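Local coordinates for sigma regulatory family protein-PP2C phosphatase (PDB 6MAB) that probably acts as a membrane-bound phosphatase, its periplasmic sensor domain, the part present here, being implicated in sensing TCA cycle intermediates, at residues 106-109 with 110-113. Numbering follows the deposited sequence. Where two conformers were deposited one is given.
Sequences FLSD and SQPF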
loop_
_atom_site.group_PDB
_atom_site.type_symbol
_atom_site.label_atom_id
_atom_site.label_comp_id
_atom_site.label_asym_id
_atom_site.label_seq_id
_atom_site.Cartn_x
_atom_site.Cartn_y
_atom_site.Cartn_z
ATOM N N PHE A 106 9.885 -0.432 -9.341
ATOM C CA PHE A 106 8.810 -1.105 -10.042
ATOM C C PHE A 106 8.143 -0.210 -11.079
ATOM O O PHE A 106 7.107 -0.604 -11.619
ATOM C CB PHE A 106 7.714 -1.572 -9.062
ATOM C CG PHE A 106 8.208 -1.956 -7.684
ATOM C CD1 PHE A 106 9.116 -2.982 -7.516
ATOM C CD2 PHE A 106 7.715 -1.315 -6.553
ATOM C CE1 PHE A 106 9.545 -3.345 -6.253
ATOM C CE2 PHE A 106 8.144 -1.677 -5.287
ATOM C CZ PHE A 106 9.060 -2.697 -5.141
ATOM N N LEU A 107 8.646 1.001 -11.289
ATOM C CA LEU A 107 8.038 1.991 -12.181
ATOM C C LEU A 107 8.584 1.850 -13.602
ATOM O O LEU A 107 9.800 1.909 -13.816
ATOM C CB LEU A 107 8.330 3.381 -11.638
ATOM C CG LEU A 107 7.877 4.620 -12.459
ATOM C CD1 LEU A 107 6.386 4.675 -12.552
ATOM C CD2 LEU A 107 8.387 5.890 -11.847
ATOM N N SER A 108 7.693 1.714 -14.577
ATOM C CA SER A 108 8.137 1.557 -15.955
ATOM C C SER A 108 8.387 2.925 -16.581
ATOM O O SER A 108 7.997 3.964 -16.042
ATOM C CB SER A 108 7.114 0.761 -16.768
ATOM O OG SER A 108 5.971 1.538 -17.062
ATOM N N ASP A 109 9.068 2.922 -17.733
ATOM C CA ASP A 109 9.436 4.189 -18.354
ATOM C C ASP A 109 8.257 4.893 -19.006
ATOM O O ASP A 109 8.398 6.055 -19.401
ATOM C CB ASP A 109 10.559 3.996 -19.391
ATOM C CG ASP A 109 10.134 3.164 -20.605
ATOM O OD1 ASP A 109 9.039 2.557 -20.609
ATOM O OD2 ASP A 109 10.920 3.123 -21.574
ATOM N N SER A 110 7.107 4.231 -19.124
ATOM C CA SER A 110 5.951 4.794 -19.806
ATOM C C SER A 110 4.969 5.466 -18.857
ATOM O O SER A 110 3.998 6.065 -19.323
ATOM C CB SER A 110 5.212 3.699 -20.588
ATOM O OG SER A 110 4.463 2.882 -19.703
ATOM N N GLN A 111 5.180 5.360 -17.557
ATOM C CA GLN A 111 4.298 5.953 -16.578
ATOM C C GLN A 111 4.980 7.131 -15.903
ATOM O O GLN A 111 6.202 7.141 -15.730
ATOM C CB GLN A 111 3.871 4.947 -15.506
ATOM C CG GLN A 111 2.851 3.947 -16.012
ATOM C CD GLN A 111 1.484 4.583 -16.244
ATOM O OE1 GLN A 111 1.080 4.826 -17.383
ATOM N NE2 GLN A 111 0.765 4.853 -15.156
ATOM N N PRO A 112 4.221 8.141 -15.497
ATOM C CA PRO A 112 4.869 9.269 -14.821
ATOM C C PRO A 112 5.316 8.922 -13.422
ATOM O O PRO A 112 6.383 9.379 -12.986
ATOM C CB PRO A 112 3.786 10.350 -14.813
ATOM C CG PRO A 112 2.499 9.582 -14.926
ATOM C CD PRO A 112 2.801 8.392 -15.780
ATOM N N PHE A 113 4.515 8.153 -12.693
ATOM C CA PHE A 113 4.813 7.839 -11.304
ATOM C C PHE A 113 3.929 6.678 -10.870
ATOM O O PHE A 113 2.973 6.298 -11.555
ATOM C CB PHE A 113 4.567 9.042 -10.365
ATOM C CG PHE A 113 3.134 9.452 -10.288
ATOM C CD1 PHE A 113 2.296 8.885 -9.351
ATOM C CD2 PHE A 113 2.630 10.426 -11.133
ATOM C CE1 PHE A 113 0.951 9.262 -9.275
ATOM C CE2 PHE A 113 1.289 10.813 -11.058
ATOM C CZ PHE A 113 0.459 10.233 -10.146
#
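Leu107 reaches across a tight turn to the chain that leaves it, and its two methyl groups meet different atoms there. From CB the side chain runs to CG, which stands anti to the backbone N (chi1 176°); this torsion carries the branch to the returning chain. Leu107 CD1 makes the closer approach, 3.6 Å from Phe113 C. The same Leu107 CD1 also lies 3.9 Å from Gln111 CB. Leu107 CD2 packs more loosely, 4.1 Å from Phe113 CA, with the carbonyl oxygen of Pro112 at a similar range. The leucine tip therefore rests on backbone and a CB atom, while Phe113 takes part through its backbone, its CB directed away from residues 106-109.

The reversal itself is a type I beta turn from Ser108 to Gln111, with Asp109 and Ser110 at its corner. Its closing bond, Gln111 N to Ser108 O, is weak: nearly straight at 167° but 3.5 Å long. A second weak hydrogen bond joins the hydroxyls, Ser108 OG to Ser110 OG at 3.3 Å. Both serines place OG between backbone N and carbonyl carbon (chi1 near 75°), which brings the two oxygens together on the exposed surface.

Asn133 ND2 of strand 126-135 also bonds to both Ser108 O and Gln111 O, tying the two ends of the turn to that strand. The turn delivers the loop after strand 86-91 into strand 113-119, outermost in a five-stranded antiparallel sheet whose 2-1-5-4-3 order is consistent with a PAS-like sensor fold. Leu107 also touches Asn133 and Phe113 touches Thr132, which seats the loop and the start of strand 113-119 against strand 126-135.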